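Local coordinates for protein PlyP35 (PDB 6S3Y) that probably anchors a Listeria phage endolysin to the bacterial cell wall through two SH3-like repeats, so that the enzyme can cleave the peptidoglycan, at residues I62-K68 with T81-F87; N5-V9 with F136-K140; K26-Q30 with V50-G54; G97-N101 with R125-F129. All coordinates share one frame. Residues are numbered along the deposited sequence.

Interaction 1 of 4, residues I62-K68 with T81-F87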
loop_
_atom_site.group_PDB
_atom_site.type_symbol
_atom_site.label_atom_id
_atom_site.label_comp_id
_atom_site.label_asym_id
_atom_site.label_seq_id
_atom_site.Cartn_x
_atom_site.Cartn_y
_atom_site.Cartn_z
ATOM N N ILE A 62 3.161 0.637 -8.338
ATOM C CA ILE A 62 3.175 -0.191 -7.119
ATOM C C ILE A 62 4.587 -0.220 -6.548
ATOM O O ILE A 62 5.566 -0.336 -7.307
ATOM C CB ILE A 62 2.581 -1.594 -7.401
ATOM C CG1 ILE A 62 2.500 -2.409 -6.112
ATOM C CG2 ILE A 62 3.345 -2.321 -8.487
ATOM C CD1 ILE A 62 1.514 -3.564 -6.181
ATOM N N TYR A 63 4.680 -0.110 -5.230
ATOM C CA TYR A 63 5.968 0.015 -4.511
ATOM C C TYR A 63 6.733 -1.291 -4.612
ATOM O O TYR A 63 6.099 -2.353 -4.627
ATOM C CB TYR A 63 5.647 0.461 -3.090
ATOM C CG TYR A 63 6.835 0.871 -2.265
ATOM C CD1 TYR A 63 7.293 2.177 -2.281
ATOM C CD2 TYR A 63 7.468 -0.034 -1.435
ATOM C CE1 TYR A 63 8.344 2.588 -1.469
ATOM C CE2 TYR A 63 8.513 0.356 -0.616
ATOM C CZ TYR A 63 8.946 1.674 -0.629
ATOM O OH TYR A 63 9.991 2.040 0.154
ATOM N N HIS A 64 8.054 -1.228 -4.699
ATOM C CA HIS A 64 8.928 -2.352 -5.137
ATOM C C HIS A 64 8.768 -3.554 -4.204
ATOM O O HIS A 64 8.818 -4.693 -4.706
ATOM C CB HIS A 64 10.381 -1.896 -5.240
ATOM C CG HIS A 64 11.059 -1.724 -3.934
ATOM N ND1 HIS A 64 10.788 -0.667 -3.054
ATOM C CD2 HIS A 64 11.970 -2.493 -3.336
ATOM C CE1 HIS A 64 11.531 -0.796 -1.982
ATOM N NE2 HIS A 64 12.269 -1.898 -2.130
ATOM N N SER A 65 8.560 -3.335 -2.899
ATOM C CA SER A 65 8.478 -4.458 -1.919
ATOM C C SER A 65 7.146 -5.191 -2.033
ATOM O O SER A 65 6.974 -6.239 -1.447
ATOM C CB SER A 65 8.777 -3.978 -0.531
ATOM O OG SER A 65 7.819 -3.025 -0.096
HETATM N N MSE A 66 6.178 -4.659 -2.803
HETATM C CA MSE A 66 4.910 -5.340 -3.025
HETATM C C MSE A 66 4.891 -6.155 -4.330
HETATM O O MSE A 66 3.846 -6.704 -4.695
HETATM C CB MSE A 66 3.764 -4.338 -3.006
HETATM C CG MSE A 66 3.700 -3.570 -1.727
HETATM SE SE MSE A 66 2.485 -2.096 -1.872
HETATM C CE MSE A 66 2.654 -1.344 -0.072
ATOM N N ALA A 67 6.027 -6.255 -5.020
ATOM C CA ALA A 67 6.096 -6.988 -6.273
ATOM C C ALA A 67 7.369 -7.827 -6.315
ATOM O O ALA A 67 8.461 -7.264 -6.271
ATOM C CB ALA A 67 6.048 -6.056 -7.467
ATOM N N LYS A 68 7.210 -9.139 -6.423
ATOM C CA LYS A 68 8.318 -10.118 -6.495
ATOM C C LYS A 68 8.496 -10.503 -7.966
ATOM O O LYS A 68 7.581 -11.131 -8.518
ATOM C CB LYS A 68 7.960 -11.309 -5.587
ATOM C CG LYS A 68 9.013 -12.389 -5.463
ATOM C CD LYS A 68 8.498 -13.577 -4.646
ATOM C CE LYS A 68 7.286 -14.221 -5.302
ATOM N NZ LYS A 68 6.772 -15.403 -4.575
ATOM N N THR A 81 4.800 -11.408 -9.034
ATOM C CA THR A 81 3.746 -11.853 -8.105
ATOM C C THR A 81 3.578 -10.798 -7.015
ATOM O O THR A 81 4.582 -10.349 -6.484
ATOM C CB THR A 81 4.120 -13.230 -7.525
ATOM O OG1 THR A 81 4.223 -14.101 -8.650
ATOM C CG2 THR A 81 3.091 -13.739 -6.527
ATOM N N ILE A 82 2.357 -10.398 -6.721
ATOM C CA ILE A 82 2.085 -9.383 -5.669
ATOM C C ILE A 82 2.378 -9.971 -4.290
ATOM O O ILE A 82 1.892 -11.087 -3.958
ATOM C CB ILE A 82 0.660 -8.827 -5.798
ATOM C CG1 ILE A 82 0.457 -8.197 -7.171
ATOM C CG2 ILE A 82 0.348 -7.852 -4.677
ATOM C CD1 ILE A 82 1.607 -7.259 -7.593
ATOM N N ASN A 83 3.154 -9.225 -3.517
ATOM C CA ASN A 83 3.441 -9.442 -2.073
ATOM C C ASN A 83 2.688 -8.378 -1.276
ATOM O O ASN A 83 3.143 -7.218 -1.233
ATOM C CB ASN A 83 4.953 -9.426 -1.843
ATOM C CG ASN A 83 5.319 -9.564 -0.389
ATOM O OD1 ASN A 83 5.023 -10.573 0.219
ATOM N ND2 ASN A 83 5.935 -8.551 0.188
ATOM N N ALA A 84 1.550 -8.734 -0.725
ATOM C CA ALA A 84 0.666 -7.829 0.032
ATOM C C ALA A 84 1.336 -7.406 1.350
ATOM O O ALA A 84 1.784 -8.264 2.077
ATOM C CB ALA A 84 -0.685 -8.463 0.244
ATOM N N HIS A 85 1.325 -6.111 1.627
ATOM C CA HIS A 85 1.702 -5.505 2.942
ATOM C C HIS A 85 1.312 -4.037 2.898
ATOM O O HIS A 85 1.005 -3.524 1.796
ATOM C CB HIS A 85 3.188 -5.698 3.279
ATOM C CG HIS A 85 4.119 -4.731 2.622
ATOM N ND1 HIS A 85 4.922 -5.099 1.554
ATOM C CD2 HIS A 85 4.379 -3.413 2.851
ATOM C CE1 HIS A 85 5.665 -4.072 1.185
ATOM N NE2 HIS A 85 5.339 -3.032 1.951
ATOM N N ALA A 86 1.280 -3.392 4.045
ATOM C CA ALA A 86 0.971 -1.953 4.138
ATOM C C ALA A 86 2.145 -1.249 4.814
ATOM O O ALA A 86 3.218 -1.888 5.041
ATOM C CB ALA A 86 -0.335 -1.779 4.865
ATOM N N PHE A 87 1.968 0.015 5.158
ATOM C CA PHE A 87 2.982 0.847 5.829
ATOM C C PHE A 87 2.269 1.715 6.856
ATOM O O PHE A 87 1.075 2.034 6.640
ATOM C CB PHE A 87 3.698 1.763 4.848
ATOM C CG PHE A 87 4.784 1.137 4.012
ATOM C CD1 PHE A 87 5.844 0.478 4.603
ATOM C CD2 PHE A 87 4.769 1.271 2.632
ATOM C CE1 PHE A 87 6.865 -0.047 3.834
ATOM C CE2 PHE A 87 5.802 0.750 1.864
ATOM C CZ PHE A 87 6.845 0.080 2.459
#
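Thr81 opens the pairing as part of an antiparallel hairpin. Thr81 N donates to Lys68 O (2.8 Å), and Lys68 N donates to Thr81 O (2.9 Å). Ile82 pairs with Ala67 without hydrogen bonds between them. Ile82 CD1 reaches Ile62 CD1 at 4.0 Å. At Asn83 the partner changes from strand to 3-10 turn. Asn83 N binds Met66 O (2.9 Å) and Asn83 ND2 binds Ser65 O (3.0 Å), so this residue ties down the end of the turn. His85 offers a ring face to the selenomethionine Met66, whose CE lies 4.1 Å from the ring centroid in a CH-pi contact. Phe87 directs its edge at the face of Tyr63, a T-shaped pair with centroids 5.2 Å apart. A 3-10 turn between two strands is consistent with the SH3-like family. Strand 36-41 packs on Ile62, Ala67 and Ile82, while Tyr15 of strand 6-17 touches Met66. Farther along strand 78-89, Ala86 makes a backbone hydrogen bond with Leu102 of strand 99-103.

Interaction 2 of 4, residues N5-V9 with F136-K140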
loop_
_atom_site.group_PDB
_atom_site.type_symbol
_atom_site.label_atom_id
_atom_site.label_comp_id
_atom_site.label_asym_id
_atom_site.label_seq_id
_atom_site.Cartn_x
_atom_site.Cartn_y
_atom_site.Cartn_z
ATOM N N ASN A 5 -12.074 3.951 20.281
ATOM C CA ASN A 5 -11.051 3.145 19.569
ATOM C C ASN A 5 -11.710 2.373 18.419
ATOM O O ASN A 5 -12.937 2.134 18.444
ATOM C CB ASN A 5 -10.201 2.270 20.494
ATOM C CG ASN A 5 -11.014 1.318 21.338
ATOM O OD1 ASN A 5 -11.819 0.559 20.803
ATOM N ND2 ASN A 5 -10.789 1.344 22.644
ATOM N N ILE A 6 -10.894 2.028 17.429
ATOM C CA ILE A 6 -11.264 1.259 16.209
ATOM C C ILE A 6 -10.292 0.087 16.131
ATOM O O ILE A 6 -9.063 0.315 16.181
ATOM C CB ILE A 6 -11.163 2.162 14.965
ATOM C CG1 ILE A 6 -11.978 3.449 15.109
ATOM C CG2 ILE A 6 -11.497 1.385 13.716
ATOM C CD1 ILE A 6 -13.463 3.170 15.249
ATOM N N ASN A 7 -10.807 -1.131 16.026
ATOM C CA ASN A 7 -9.984 -2.320 15.705
ATOM C C ASN A 7 -9.839 -2.374 14.181
ATOM O O ASN A 7 -10.856 -2.250 13.490
ATOM C CB ASN A 7 -10.605 -3.585 16.280
ATOM C CG ASN A 7 -10.603 -3.558 17.794
ATOM O OD1 ASN A 7 -9.550 -3.501 18.408
ATOM N ND2 ASN A 7 -11.773 -3.622 18.392
ATOM N N ILE A 8 -8.617 -2.546 13.692
ATOM C CA ILE A 8 -8.338 -2.557 12.234
ATOM C C ILE A 8 -7.561 -3.820 11.895
ATOM O O ILE A 8 -6.857 -4.365 12.765
ATOM C CB ILE A 8 -7.592 -1.291 11.781
ATOM C CG1 ILE A 8 -6.142 -1.265 12.274
ATOM C CG2 ILE A 8 -8.358 -0.050 12.178
ATOM C CD1 ILE A 8 -5.336 -0.095 11.664
ATOM N N VAL A 9 -7.677 -4.236 10.644
ATOM C CA VAL A 9 -6.848 -5.322 10.072
ATOM C C VAL A 9 -6.285 -4.819 8.742
ATOM O O VAL A 9 -7.049 -4.304 7.898
ATOM C CB VAL A 9 -7.637 -6.645 9.956
ATOM C CG1 VAL A 9 -8.981 -6.435 9.331
ATOM C CG2 VAL A 9 -6.857 -7.719 9.211
ATOM N N PHE A 136 -6.486 -0.495 5.359
ATOM C CA PHE A 136 -7.020 -1.412 6.361
ATOM C C PHE A 136 -8.551 -1.543 6.241
ATOM O O PHE A 136 -9.230 -0.687 5.632
ATOM C CB PHE A 136 -6.639 -0.956 7.781
ATOM C CG PHE A 136 -7.196 0.376 8.225
ATOM C CD1 PHE A 136 -8.476 0.478 8.744
ATOM C CD2 PHE A 136 -6.420 1.526 8.164
ATOM C CE1 PHE A 136 -8.967 1.708 9.178
ATOM C CE2 PHE A 136 -6.919 2.749 8.599
ATOM C CZ PHE A 136 -8.189 2.856 9.098
ATOM N N ASP A 137 -9.073 -2.599 6.866
ATOM C CA ASP A 137 -10.529 -2.820 7.063
ATOM C C ASP A 137 -10.879 -2.680 8.554
ATOM O O ASP A 137 -10.021 -2.916 9.412
ATOM C CB ASP A 137 -10.937 -4.181 6.508
ATOM C CG ASP A 137 -10.945 -4.248 4.985
ATOM O OD1 ASP A 137 -11.346 -3.228 4.328
ATOM O OD2 ASP A 137 -10.550 -5.300 4.472
ATOM N N ILE A 138 -12.119 -2.325 8.819
ATOM C CA ILE A 138 -12.762 -2.295 10.144
ATOM C C ILE A 138 -13.781 -3.442 10.165
ATOM O O ILE A 138 -14.778 -3.365 9.383
ATOM C CB ILE A 138 -13.426 -0.929 10.384
ATOM C CG1 ILE A 138 -12.431 0.244 10.247
ATOM C CG2 ILE A 138 -14.173 -0.949 11.719
ATOM C CD1 ILE A 138 -13.106 1.571 10.183
ATOM N N LYS A 139 -13.545 -4.460 10.994
ATOM C CA LYS A 139 -14.400 -5.677 11.094
ATOM C C LYS A 139 -15.829 -5.327 11.551
ATOM O O LYS A 139 -15.925 -4.642 12.574
ATOM C CB LYS A 139 -13.763 -6.658 12.075
ATOM C CG LYS A 139 -14.571 -7.927 12.313
ATOM C CD LYS A 139 -13.796 -9.005 13.033
ATOM C CE LYS A 139 -14.609 -9.718 14.091
ATOM N NZ LYS A 139 -14.123 -11.108 14.306
ATOM N N LYS A 140 -16.870 -5.796 10.823
ATOM C CA LYS A 140 -18.311 -5.666 11.188
ATOM C C LYS A 140 -18.764 -6.925 11.930
ATOM O O LYS A 140 -18.064 -7.467 12.760
ATOM C CB LYS A 140 -19.249 -5.524 9.982
ATOM C CG LYS A 140 -18.687 -4.857 8.732
ATOM C CD LYS A 140 -19.612 -3.852 8.083
ATOM C CE LYS A 140 -18.866 -2.814 7.275
ATOM N NZ LYS A 140 -17.806 -2.116 8.049
#
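Ile6 begins the contact with an apolar touch. Its CG2 lies 3.8 Å from Ile138 CG1, near the C-terminal end of the chain. Asn7 adds little beyond its backbone, where Asn7 O sits 3.9 Å from Ile138 CA. Ile8 reaches the other way along the partner segment, to Phe136. Ile8 CG2 is 3.5 Å from Phe136 CD1, and Ile8 CD1 lies over the ring face, 4.2 Å from its centroid, as a CH-pi contact. The pairing joins the two ends of the chain: the N-terminal strand 6-17 takes the short strand 136-137 as an antiparallel neighbour. Strand 107-110 also pairs with 6-17, so residues from the first family repeat share a sheet with strands of the second. The Phe136 ring is held further by an edge-to-face contact with Tyr118. Ile8 CA also makes a CA-H...O contact with Asp137 O at 3.3 Å. Val9 forms the hydrogen-bonded pair with Asp137. Val9 N donates to Asp137 O (3.0 Å), and Asp137 N donates to Val9 O (2.8 Å). Beside these bonds, Val9 CG1 packs 4.1 Å from Asp137 CB. From end to end, the touching parts run at 110° to each other (CA 6 to 9 against CA 136 to 139).

Interaction 3 of 4, residues K26-Q30 with V50-G54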
loop_
_atom_site.group_PDB
_atom_site.type_symbol
_atom_site.label_atom_id
_atom_site.label_comp_id
_atom_site.label_asym_id
_atom_site.label_seq_id
_atom_site.Cartn_x
_atom_site.Cartn_y
_atom_site.Cartn_z
ATOM N N LYS A 26 -5.183 7.459 -5.654
ATOM C CA LYS A 26 -6.337 6.521 -5.691
ATOM C C LYS A 26 -5.813 5.162 -6.125
ATOM O O LYS A 26 -4.868 5.117 -6.913
ATOM C CB LYS A 26 -7.405 7.020 -6.668
ATOM C CG LYS A 26 -8.157 8.247 -6.186
ATOM C CD LYS A 26 -8.877 8.981 -7.267
ATOM C CE LYS A 26 -9.789 10.037 -6.682
ATOM N NZ LYS A 26 -10.648 10.621 -7.736
ATOM N N SER A 27 -6.432 4.094 -5.646
ATOM C CA SER A 27 -6.088 2.712 -6.043
ATOM C C SER A 27 -6.679 2.440 -7.430
ATOM O O SER A 27 -7.887 2.533 -7.598
ATOM C CB SER A 27 -6.557 1.720 -5.019
ATOM O OG SER A 27 -5.820 1.890 -3.812
ATOM N N VAL A 28 -5.834 2.159 -8.404
ATOM C CA VAL A 28 -6.281 1.595 -9.715
ATOM C C VAL A 28 -6.644 0.122 -9.488
ATOM O O VAL A 28 -7.678 -0.310 -9.997
ATOM C CB VAL A 28 -5.185 1.777 -10.776
ATOM C CG1 VAL A 28 -5.549 1.080 -12.063
ATOM C CG2 VAL A 28 -4.913 3.250 -11.026
ATOM N N ARG A 29 -5.816 -0.609 -8.746
ATOM C CA ARG A 29 -6.103 -1.989 -8.282
ATOM C C ARG A 29 -5.609 -2.142 -6.840
ATOM O O ARG A 29 -4.552 -1.581 -6.505
ATOM C CB ARG A 29 -5.396 -3.060 -9.124
ATOM C CG ARG A 29 -5.882 -3.144 -10.558
ATOM C CD ARG A 29 -7.247 -3.748 -10.723
ATOM N NE ARG A 29 -7.600 -3.908 -12.133
ATOM C CZ ARG A 29 -8.229 -3.000 -12.866
ATOM N NH1 ARG A 29 -8.577 -1.838 -12.354
ATOM N NH2 ARG A 29 -8.549 -3.237 -14.121
ATOM N N GLN A 30 -6.332 -2.919 -6.043
ATOM C CA GLN A 30 -5.852 -3.508 -4.788
ATOM C C GLN A 30 -5.755 -4.999 -5.056
ATOM O O GLN A 30 -6.759 -5.704 -4.911
ATOM C CB GLN A 30 -6.764 -3.048 -3.646
ATOM C CG GLN A 30 -6.498 -1.597 -3.273
ATOM C CD GLN A 30 -7.282 -1.104 -2.088
ATOM O OE1 GLN A 30 -7.943 -1.867 -1.399
ATOM N NE2 GLN A 30 -7.241 0.207 -1.881
ATOM N N VAL A 50 0.015 -1.287 -16.829
ATOM C CA VAL A 50 -1.299 -0.917 -17.383
ATOM C C VAL A 50 -2.272 -2.069 -17.128
ATOM O O VAL A 50 -1.843 -3.215 -17.148
ATOM C CB VAL A 50 -1.122 -0.588 -18.869
ATOM C CG1 VAL A 50 -2.449 -0.383 -19.566
ATOM C CG2 VAL A 50 -0.263 0.660 -19.022
ATOM N N VAL A 51 -3.531 -1.724 -16.869
ATOM C CA VAL A 51 -4.678 -2.660 -16.759
ATOM C C VAL A 51 -5.803 -2.096 -17.643
ATOM O O VAL A 51 -5.699 -0.918 -18.085
ATOM C CB VAL A 51 -5.021 -2.709 -15.256
ATOM C CG1 VAL A 51 -5.830 -1.549 -14.811
ATOM C CG2 VAL A 51 -5.304 -4.047 -14.697
ATOM N N LYS A 52 -6.838 -2.879 -17.883
ATOM C CA LYS A 52 -8.026 -2.434 -18.660
ATOM C C LYS A 52 -9.171 -2.146 -17.704
ATOM O O LYS A 52 -9.525 -3.057 -16.955
ATOM C CB LYS A 52 -8.476 -3.518 -19.649
ATOM C CG LYS A 52 -7.404 -4.014 -20.596
ATOM C CD LYS A 52 -6.801 -2.953 -21.505
ATOM C CE LYS A 52 -7.443 -2.867 -22.880
ATOM N NZ LYS A 52 -8.812 -2.299 -22.806
ATOM N N ASP A 53 -9.714 -0.932 -17.716
ATOM C CA ASP A 53 -11.029 -0.613 -17.101
ATOM C C ASP A 53 -12.017 -0.439 -18.257
ATOM O O ASP A 53 -12.007 0.644 -18.892
ATOM C CB ASP A 53 -10.968 0.618 -16.196
ATOM C CG ASP A 53 -10.250 0.409 -14.872
ATOM O OD1 ASP A 53 -10.057 -0.747 -14.445
ATOM O OD2 ASP A 53 -9.937 1.425 -14.241
ATOM N N GLY A 54 -12.768 -1.505 -18.564
ATOM C CA GLY A 54 -13.575 -1.603 -19.796
ATOM C C GLY A 54 -12.676 -1.626 -21.019
ATOM O O GLY A 54 -11.804 -2.507 -21.098
#
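Arg29 bridges two strands that are not paired with each other here. The nearest CA atoms, those of Val28 and Val51, are 8.4 Å apart, so side chains make the contact. Both terminal nitrogens of the guanidinium point to one carboxylate oxygen of Asp53, which lies near its plane. Arg29 NH1 donates to Asp53 OD1 at 2.8 Å and Arg29 NH2 to the same Asp53 OD1 at 2.9 Å, giving a salt bridge. Arg29 NH1 has a second acceptor, Val28 O of its own segment, at 2.9 Å. Arg29 NH2 also lies 3.0 Å from Lys52 O. One face of the guanidinium rests on Val51, with Arg29 NH2 3.3 Å from Val51 CG1. Next to it, Val28 CG1 meets Val51 CG1 at 3.8 Å, a small apolar patch beside the charges. The chain turns a corner at Val28. Two residues, Val28 and Arg29, stand opposite the single Phe16 of strand 6-17, a classic beta bulge. Both residues of the bulge direct their CB toward the 50-54 segment, within the first SH3-like repeat. Nearby polar groups are matched within the sheet. Gln30 NE2 donates to Ser27 OG at 2.9 Å. Ser27 OG is also bonded to Gln17 OE1, and Gln30 OE1 accepts from Lys11 NZ. On the other segment, Lys52 NZ makes a weak hydrogen bond to Asn55 O.

Interaction 4 of 4, residues G97-N101 with R125-F129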
loop_
_atom_site.group_PDB
_atom_site.type_symbol
_atom_site.label_atom_id
_atom_site.label_comp_id
_atom_site.label_asym_id
_atom_site.label_seq_id
_atom_site.Cartn_x
_atom_site.Cartn_y
_atom_site.Cartn_z
ATOM N N GLY A 97 11.203 9.113 5.795
ATOM C CA GLY A 97 11.294 9.304 7.253
ATOM C C GLY A 97 11.340 7.949 7.931
ATOM O O GLY A 97 11.939 7.005 7.370
ATOM N N ASP A 98 10.714 7.819 9.088
ATOM C CA ASP A 98 10.630 6.538 9.819
ATOM C C ASP A 98 9.292 5.894 9.408
ATOM O O ASP A 98 8.223 6.496 9.623
ATOM C CB ASP A 98 10.801 6.811 11.309
ATOM C CG ASP A 98 11.171 5.595 12.138
ATOM O OD1 ASP A 98 11.386 4.530 11.553
ATOM O OD2 ASP A 98 11.200 5.726 13.366
ATOM N N PHE A 99 9.359 4.731 8.755
ATOM C CA PHE A 99 8.148 3.997 8.339
ATOM C C PHE A 99 8.338 2.532 8.714
ATOM O O PHE A 99 9.483 2.066 8.764
ATOM C CB PHE A 99 7.854 4.243 6.859
ATOM C CG PHE A 99 8.904 3.742 5.898
ATOM C CD1 PHE A 99 8.905 2.414 5.476
ATOM C CD2 PHE A 99 9.902 4.571 5.422
ATOM C CE1 PHE A 99 9.846 1.970 4.553
ATOM C CE2 PHE A 99 10.869 4.114 4.540
ATOM C CZ PHE A 99 10.823 2.818 4.082
ATOM N N ILE A 100 7.222 1.859 8.962
ATOM C CA ILE A 100 7.180 0.425 9.376
ATOM C C ILE A 100 6.361 -0.338 8.332
ATOM O O ILE A 100 5.246 0.096 8.019
ATOM C CB ILE A 100 6.591 0.298 10.789
ATOM C CG1 ILE A 100 7.401 1.124 11.814
ATOM C CG2 ILE A 100 6.481 -1.159 11.183
ATOM C CD1 ILE A 100 6.716 1.251 13.173
ATOM N N ASN A 101 6.927 -1.439 7.843
ATOM C CA ASN A 101 6.250 -2.445 6.993
ATOM C C ASN A 101 5.256 -3.196 7.888
ATOM O O ASN A 101 5.720 -3.873 8.818
ATOM C CB ASN A 101 7.278 -3.363 6.323
ATOM C CG ASN A 101 6.633 -4.387 5.408
ATOM O OD1 ASN A 101 5.650 -5.006 5.796
ATOM N ND2 ASN A 101 7.164 -4.581 4.201
ATOM N N ARG A 125 7.876 1.799 20.901
ATOM C CA ARG A 125 8.322 3.106 20.325
ATOM C C ARG A 125 7.732 4.193 21.234
ATOM O O ARG A 125 6.827 3.861 22.033
ATOM C CB ARG A 125 7.803 3.266 18.889
ATOM C CG ARG A 125 7.948 2.026 18.037
ATOM C CD ARG A 125 9.387 1.770 17.716
ATOM N NE ARG A 125 9.994 2.930 17.108
ATOM C CZ ARG A 125 10.278 3.065 15.807
ATOM N NH1 ARG A 125 9.951 2.118 14.916
ATOM N NH2 ARG A 125 10.887 4.179 15.416
ATOM N N LYS A 126 8.238 5.406 21.218
ATOM C CA LYS A 126 7.620 6.504 22.013
ATOM C C LYS A 126 7.069 7.524 21.015
ATOM O O LYS A 126 7.192 8.750 21.221
ATOM C CB LYS A 126 8.635 7.064 23.007
ATOM C CG LYS A 126 9.959 7.457 22.379
ATOM C CD LYS A 126 11.043 7.771 23.389
ATOM C CE LYS A 126 12.423 7.688 22.770
ATOM N NZ LYS A 126 13.438 8.312 23.642
ATOM N N LYS A 127 6.440 7.034 19.966
ATOM C CA LYS A 127 6.012 7.876 18.834
ATOM C C LYS A 127 4.735 7.375 18.197
ATOM O O LYS A 127 4.569 6.153 18.184
ATOM C CB LYS A 127 7.026 7.657 17.737
ATOM C CG LYS A 127 7.636 8.942 17.266
ATOM C CD LYS A 127 8.571 8.957 16.106
ATOM C CE LYS A 127 9.374 7.749 15.683
ATOM N NZ LYS A 127 10.233 8.233 14.578
ATOM N N THR A 128 3.987 8.302 17.621
ATOM C CA THR A 128 2.765 8.026 16.845
ATOM C C THR A 128 3.185 7.736 15.398
ATOM O O THR A 128 3.971 8.541 14.845
ATOM C CB THR A 128 1.800 9.215 16.901
ATOM O OG1 THR A 128 1.627 9.546 18.276
ATOM C CG2 THR A 128 0.470 8.882 16.260
ATOM N N PHE A 129 2.680 6.653 14.817
ATOM C CA PHE A 129 2.744 6.435 13.355
ATOM C C PHE A 129 1.342 6.647 12.778
ATOM O O PHE A 129 0.350 6.681 13.536
ATOM C CB PHE A 129 3.347 5.066 13.047
ATOM C CG PHE A 129 4.814 4.971 13.344
ATOM C CD1 PHE A 129 5.270 4.884 14.657
ATOM C CD2 PHE A 129 5.762 5.010 12.316
ATOM C CE1 PHE A 129 6.625 4.841 14.929
ATOM C CE2 PHE A 129 7.118 4.919 12.590
ATOM C CZ PHE A 129 7.539 4.854 13.897
#
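A single carboxylate oxygen collects two basic side chains in this contact. Asp98 OD2 accepts from Arg125 NH2 at 2.6 Å and from Lys127 NZ at 2.9 Å, so three charged residues form a salt-bridge network. The Arg125 bond meets the edge of its guanidinium. Lys127 NZ has a second anionic partner in Asp90, whose OD2 forms another salt bridge with it. The two acids thus share one lysine. Asp98 is also tied to Asp90 through the backbone. The network joins the residue just before strand 99-103 to the turn that leads into strand 128-132. That turn connects strands 117-121 and 128-132, an antiparallel pair in the second SH3-like repeat. Strand 99-103 belongs instead to the sheet it shares with strand 78-89, so side chains span a gap between two sheets. The nearest CA atoms, of Phe99 and Phe129, are 7.8 Å apart. Beside the charges lies an apolar contact. Ile100 CD1 sits squarely over one face of the Phe129 ring, 3.7 Å from its centroid and 11° off the normal, as a CH-pi contact. The same Ile100 CD1 lies 3.8 Å from Arg125 NH1. Asp98 O approaches Phe129 CE2 at 3.5 Å. Cys88 of strand 78-89 touches both Ile100 and Phe129, and Phe122 packs on Ile100 as well.

In the fold
Interaction 1 lies closest to the centre of the chain and is the most buried. It combines main-chain bonds with aromatic packing. Interaction 2 is also partly buried and uses main-chain pairing, but it joins the two chain ends. Interactions 3 and 4 are surface contacts. Side chains make most of both: one salt bridge beside two valines in interaction 3, two on Asp98 beside an isoleucine-phenylalanine contact in interaction 4. They lie on opposite sides of the chain's centre, about 30 Å apart between centres, in different family repeats. Interactions 1 and 4 touch, with Phe87 packing on Phe99 between neighbouring strands 78-89 and 99-103. Interactions 2 and 3 share a sheet through strands 6-17 and 27-32.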